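Local coordinates for protein Alpha/beta fold hydrolase (Pseudomonas aeruginosa, PDB 6I8W) that acts as a membrane phospholipase A that degrades membrane phospholipids and is a bacterial virulence factor, at residues L50-L55 against A120-A125; I142-A147 against P244-P249. One frame throughout, in Å; residues are numbered along the deposited sequence.

Contact 1 of 2, residues L50-L55 against A120-A125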
loop_
_atom_site.group_PDB
_atom_site.type_symbol
_atom_site.label_atom_id
_atom_site.label_comp_id
_atom_site.label_asym_id
_atom_site.label_seq_id
_atom_site.Cartn_x
_atom_site.Cartn_y
_atom_site.Cartn_z
ATOM N N LEU A 50 -2.279 -19.576 -0.214
ATOM C CA LEU A 50 -2.691 -18.413 0.560
ATOM C C LEU A 50 -3.816 -17.704 -0.169
ATOM O O LEU A 50 -3.736 -17.472 -1.376
ATOM C CB LEU A 50 -1.539 -17.425 0.762
ATOM C CG LEU A 50 -0.229 -17.888 1.395
ATOM C CD1 LEU A 50 0.644 -16.663 1.661
ATOM C CD2 LEU A 50 -0.467 -18.701 2.658
ATOM N N GLU A 51 -4.837 -17.295 0.572
ATOM C CA GLU A 51 -5.899 -16.503 -0.038
ATOM C C GLU A 51 -5.437 -15.069 -0.186
ATOM O O GLU A 51 -5.085 -14.408 0.784
ATOM C CB GLU A 51 -7.187 -16.558 0.780
ATOM C CG GLU A 51 -8.309 -15.752 0.145
ATOM C CD GLU A 51 -9.682 -16.214 0.598
ATOM O OE1 GLU A 51 -9.779 -17.323 1.167
ATOM O OE2 GLU A 51 -10.661 -15.468 0.389
ATOM N N ILE A 52 -5.415 -14.595 -1.419
ATOM C CA ILE A 52 -5.038 -13.220 -1.669
ATOM C C ILE A 52 -6.250 -12.440 -2.150
ATOM O O ILE A 52 -6.807 -12.748 -3.201
ATOM C CB ILE A 52 -3.904 -13.150 -2.680
ATOM C CG1 ILE A 52 -2.683 -13.908 -2.116
ATOM C CG2 ILE A 52 -3.594 -11.685 -3.044
ATOM C CD1 ILE A 52 -1.404 -13.654 -2.888
ATOM N N ALA A 53 -6.670 -11.455 -1.354
ATOM C CA ALA A 53 -7.770 -10.586 -1.726
ATOM C C ALA A 53 -7.258 -9.500 -2.662
ATOM O O ALA A 53 -6.133 -9.008 -2.503
ATOM C CB ALA A 53 -8.425 -9.952 -0.471
ATOM N N TYR A 54 -8.070 -9.119 -3.639
ATOM C CA TYR A 54 -7.655 -8.045 -4.527
ATOM C C TYR A 54 -8.832 -7.306 -5.105
ATOM O O TYR A 54 -9.955 -7.798 -5.108
ATOM C CB TYR A 54 -6.755 -8.579 -5.659
ATOM C CG TYR A 54 -7.383 -9.551 -6.653
ATOM C CD1 TYR A 54 -7.502 -10.906 -6.356
ATOM C CD2 TYR A 54 -7.825 -9.113 -7.908
ATOM C CE1 TYR A 54 -8.067 -11.812 -7.266
ATOM C CE2 TYR A 54 -8.384 -10.018 -8.837
ATOM C CZ TYR A 54 -8.498 -11.355 -8.506
ATOM O OH TYR A 54 -9.042 -12.242 -9.409
ATOM N N LEU A 55 -8.558 -6.092 -5.557
ATOM C CA LEU A 55 -9.533 -5.305 -6.299
ATOM C C LEU A 55 -9.169 -5.340 -7.763
ATOM O O LEU A 55 -7.976 -5.402 -8.115
ATOM C CB LEU A 55 -9.563 -3.862 -5.810
ATOM C CG LEU A 55 -9.967 -3.671 -4.348
ATOM C CD1 LEU A 55 -9.843 -2.210 -3.958
ATOM C CD2 LEU A 55 -11.389 -4.182 -4.102
ATOM N N ALA A 120 4.558 -12.040 -8.058
ATOM C CA ALA A 120 4.745 -12.613 -9.388
ATOM C C ALA A 120 3.860 -13.848 -9.587
ATOM O O ALA A 120 3.249 -14.016 -10.638
ATOM C CB ALA A 120 6.195 -12.967 -9.617
ATOM N N ASN A 121 3.795 -14.711 -8.577
ATOM C CA ASN A 121 2.910 -15.871 -8.633
ATOM C C ASN A 121 1.433 -15.446 -8.714
ATOM O O ASN A 121 0.621 -16.106 -9.370
ATOM C CB ASN A 121 3.115 -16.772 -7.404
ATOM C CG ASN A 121 4.476 -17.455 -7.389
ATOM O OD1 ASN A 121 5.137 -17.566 -8.415
ATOM N ND2 ASN A 121 4.899 -17.910 -6.209
ATOM N N PHE A 122 1.093 -14.362 -8.029
ATOM C CA PHE A 122 -0.260 -13.800 -8.088
ATOM C C PHE A 122 -0.606 -13.298 -9.500
ATOM O O PHE A 122 -1.700 -13.539 -10.000
ATOM C CB PHE A 122 -0.415 -12.661 -7.067
ATOM C CG PHE A 122 -1.655 -11.794 -7.277
ATOM C CD1 PHE A 122 -2.900 -12.186 -6.793
ATOM C CD2 PHE A 122 -1.559 -10.574 -7.930
ATOM C CE1 PHE A 122 -4.034 -11.369 -6.974
ATOM C CE2 PHE A 122 -2.688 -9.759 -8.120
ATOM C CZ PHE A 122 -3.915 -10.158 -7.646
ATOM N N ALA A 123 0.319 -12.593 -10.135
ATOM C CA ALA A 123 0.067 -12.110 -11.488
ATOM C C ALA A 123 -0.219 -13.296 -12.420
ATOM O O ALA A 123 -1.175 -13.260 -13.196
ATOM C CB ALA A 123 1.252 -11.275 -12.004
ATOM N N ALA A 124 0.573 -14.363 -12.312
ATOM C CA ALA A 124 0.322 -15.558 -13.111
ATOM C C ALA A 124 -1.041 -16.165 -12.779
ATOM O O ALA A 124 -1.753 -16.646 -13.666
ATOM C CB ALA A 124 1.445 -16.605 -12.906
ATOM N N ALA A 125 -1.407 -16.135 -11.501
ATOM C CA ALA A 125 -2.650 -16.744 -11.063
ATOM C C ALA A 125 -3.878 -16.029 -11.637
ATOM O O ALA A 125 -4.912 -16.662 -11.856
ATOM C CB ALA A 125 -2.723 -16.756 -9.533
#
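Two different first torsions bring Phe-122 and Tyr-54 into one apolar cluster. In Phe-122 the ring carbon CG stands opposite the backbone N (chi1 166°), which sends the ring off the helix towards strand 50-57; in Tyr-54, CG is tucked between N and the carbonyl carbon (chi1 65°), laying the ring beside its own strand with a face presented to the helix. The outcome is a T-shaped (edge-to-face) pair in which phenylalanine supplies the edge and tyrosine the face, with planes at 76° and centroids 5.2 Å apart. The approach is off-centre: Phe-122 CZ sits 3.6 Å above the tyrosine plane, displaced towards its CG side, and CZ lies 3.7 Å from Tyr-54 CG. Next to it, Phe-122 CE1 meets Tyr-54 CD1 at 3.6 Å. Ile-52, two residues earlier on the strand, turns to the helix as well; its methyl CG2 reaches Phe-122 CD1 at 3.8 Å. A single aromatic side chain from the helix thus bridges two successive inward-facing strand residues, and the contact between them is made of carbon surfaces throughout. The side chains span a wide interval between the backbones, with 8.0 Å between Ile-52 CA and Phe-122 CA. Neighbouring strands complete the surroundings of this cluster: Val-45 and Val-92 both touch Phe-122 and Tyr-54, while Leu-94 adjoins Ile-52. Strand 50-57 lies between 41-47 and 90-94, antiparallel to both, and helix 112-125 leads into the parallel strand 131-136. Such packing of a helix over the antiparallel beginning of the central sheet is characteristic of the alpha/beta hydrolase fold.

Contact 2 of 2, residues I142-A147 against P244-P249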
loop_
_atom_site.group_PDB
_atom_site.type_symbol
_atom_site.label_atom_id
_atom_site.label_comp_id
_atom_site.label_asym_id
_atom_site.label_seq_id
_atom_site.Cartn_x
_atom_site.Cartn_y
_atom_site.Cartn_z
ATOM N N ILE A 142 9.156 -4.048 -2.661
ATOM C CA ILE A 142 8.738 -5.299 -3.293
ATOM C C ILE A 142 8.637 -5.185 -4.829
ATOM O O ILE A 142 9.096 -6.065 -5.558
ATOM C CB ILE A 142 7.369 -5.741 -2.720
ATOM C CG1 ILE A 142 7.524 -6.196 -1.255
ATOM C CG2 ILE A 142 6.725 -6.823 -3.589
ATOM C CD1 ILE A 142 6.186 -6.222 -0.485
ATOM N N ALA A 143 8.022 -4.108 -5.314
ATOM C CA ALA A 143 7.874 -3.898 -6.758
ATOM C C ALA A 143 9.230 -3.797 -7.450
ATOM O O ALA A 143 9.419 -4.308 -8.550
ATOM C CB ALA A 143 7.071 -2.641 -7.041
ATOM N N ALA A 144 10.169 -3.106 -6.818
ATOM C CA ALA A 144 11.493 -2.967 -7.417
ATOM C C ALA A 144 12.159 -4.336 -7.576
ATOM O O ALA A 144 12.784 -4.604 -8.599
ATOM C CB ALA A 144 12.368 -2.038 -6.588
ATOM N N LEU A 145 12.002 -5.214 -6.585
ATOM C CA LEU A 145 12.623 -6.542 -6.671
ATOM C C LEU A 145 11.968 -7.402 -7.753
ATOM O O LEU A 145 12.645 -8.146 -8.455
ATOM C CB LEU A 145 12.573 -7.269 -5.325
ATOM C CG LEU A 145 13.493 -6.687 -4.256
ATOM C CD1 LEU A 145 13.270 -7.407 -2.929
ATOM C CD2 LEU A 145 14.961 -6.754 -4.693
ATOM N N TYR A 146 10.651 -7.303 -7.873
ATOM C CA TYR A 146 9.927 -7.975 -8.947
ATOM C C TYR A 146 10.511 -7.543 -10.301
ATOM O O TYR A 146 10.851 -8.386 -11.140
ATOM C CB TYR A 146 8.428 -7.640 -8.836
ATOM C CG TYR A 146 7.450 -8.375 -9.748
ATOM C CD1 TYR A 146 7.869 -9.109 -10.848
ATOM C CD2 TYR A 146 6.084 -8.292 -9.511
ATOM C CE1 TYR A 146 6.951 -9.755 -11.676
ATOM C CE2 TYR A 146 5.167 -8.935 -10.323
ATOM C CZ TYR A 146 5.603 -9.657 -11.407
ATOM O OH TYR A 146 4.673 -10.288 -12.208
ATOM N N ALA A 147 10.636 -6.232 -10.501
ATOM C CA ALA A 147 11.164 -5.687 -11.755
ATOM C C ALA A 147 12.604 -6.126 -12.024
ATOM O O ALA A 147 12.991 -6.315 -13.179
ATOM C CB ALA A 147 11.072 -4.150 -11.758
ATOM N N PRO A 244 20.331 -1.483 -10.786
ATOM C CA PRO A 244 20.904 -1.518 -12.141
ATOM C C PRO A 244 20.424 -2.694 -13.004
ATOM O O PRO A 244 20.609 -2.650 -14.215
ATOM C CB PRO A 244 22.415 -1.623 -11.884
ATOM C CG PRO A 244 22.613 -1.030 -10.536
ATOM C CD PRO A 244 21.388 -1.456 -9.758
ATOM N N LYS A 245 19.815 -3.711 -12.401
ATOM C CA LYS A 245 19.300 -4.855 -13.158
ATOM C C LYS A 245 17.943 -4.558 -13.801
ATOM O O LYS A 245 17.477 -5.294 -14.667
ATOM C CB LYS A 245 19.168 -6.079 -12.255
ATOM C CG LYS A 245 20.481 -6.562 -11.661
ATOM C CD LYS A 245 20.236 -7.653 -10.628
ATOM C CE LYS A 245 21.526 -8.051 -9.925
ATOM N NZ LYS A 245 21.253 -8.965 -8.781
ATOM N N ILE A 246 17.300 -3.485 -13.361
ATOM C CA ILE A 246 15.978 -3.151 -13.874
ATOM C C ILE A 246 16.072 -2.608 -15.303
ATOM O O ILE A 246 16.836 -1.678 -15.578
ATOM C CB ILE A 246 15.281 -2.146 -12.947
ATOM C CG1 ILE A 246 15.068 -2.785 -11.573
ATOM C CG2 ILE A 246 13.950 -1.651 -13.549
ATOM C CD1 ILE A 246 14.413 -1.876 -10.572
ATOM N N GLU A 247 15.302 -3.208 -16.209
ATOM C CA GLU A 247 15.281 -2.786 -17.612
ATOM C C GLU A 247 14.130 -1.810 -17.895
ATOM O O GLU A 247 14.191 -0.996 -18.821
ATOM C CB GLU A 247 15.167 -4.008 -18.529
ATOM N N ALA A 248 13.093 -1.874 -17.072
ATOM C CA ALA A 248 11.886 -1.091 -17.301
ATOM C C ALA A 248 12.102 0.395 -17.028
ATOM O O ALA A 248 12.908 0.748 -16.175
ATOM C CB ALA A 248 10.747 -1.637 -16.425
ATOM N N PRO A 249 11.378 1.270 -17.753
ATOM C CA PRO A 249 11.335 2.678 -17.343
ATOM C C PRO A 249 10.822 2.759 -15.910
ATOM O O PRO A 249 9.840 2.086 -15.579
ATOM C CB PRO A 249 10.323 3.327 -18.305
ATOM C CG PRO A 249 10.091 2.339 -19.377
ATOM C CD PRO A 249 10.399 0.975 -18.813
HETATM O O HOH W 1 12.825 -4.516 -15.146
#
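Ala-144 and Ala-147, one turn apart on helix 138-149, form the shallow surface on which Ile-246 rests. In the alpha/beta hydrolase fold this is the helix that follows the nucleophile elbow, the strained strand-to-helix turn whose GxSxG sequence here is consistent with that role; Ile-246 belongs to the loop leading into strand 250-255. Along the helix, Ala-144 is met first. Its carbonyl O lies 3.7 Å from Ile-246 CD1, a van der Waals approach by a methyl group, while its own CB stays at 4.5 Å from that CD1. Leu-145 and Tyr-146 turn to other neighbours: Leu-145 packs on Leu-239, and the Tyr-146 hydroxyl is hydrogen-bonded to Gln-153. Ala-147 then completes the surface, its CB 4.2 Å from Ile-246 CG2 and its carbonyl carbon 4.2 Å from CG1. Both branches of the isoleucine are thereby used. CG1 sits beside the backbone N (chi1 -63°) and the chain runs on extended (chi2 179°), carrying CD1 back to Ala-144, while the short branch CG2 stays over Ala-147. The small alanine side chain lets the two backbones come near, with Ala-147 CA only 5.8 Å from Ile-246 CA. Beneath them Leu-157 of strand 154-160 touches both Ala-147 and Ile-246, so helix, loop and sheet share one apolar seam. Polar atoms are joined at its margin, where the helix is in its last turn: a water donates to Ala-147 O at 2.7 Å and accepts from Glu-247 N at 3.0 Å.

How the contacts relate
Both contacts are buried and each brings a helix to another part of the fold, a sheet strand in contact 1 and a loop in contact 2. They share no element: contact 1 sets helix 112-125 on antiparallel strand 50-57, near one end of the sheet, whereas contact 2 sets helix 138-149 against the loop entering strand 250-255, towards its other end. Their centres are 19 Å apart. Chemistry and spacing go together. Two aromatic rings and an isoleucine methyl span the wide interval of contact 1, while alanines permit near backbone approach in contact 2, where a water also links main-chain atoms. Tyr-146 OH lies 3.6 Å from Ala-123 CB, so the two helices are direct neighbours, although their contacts lie well apart.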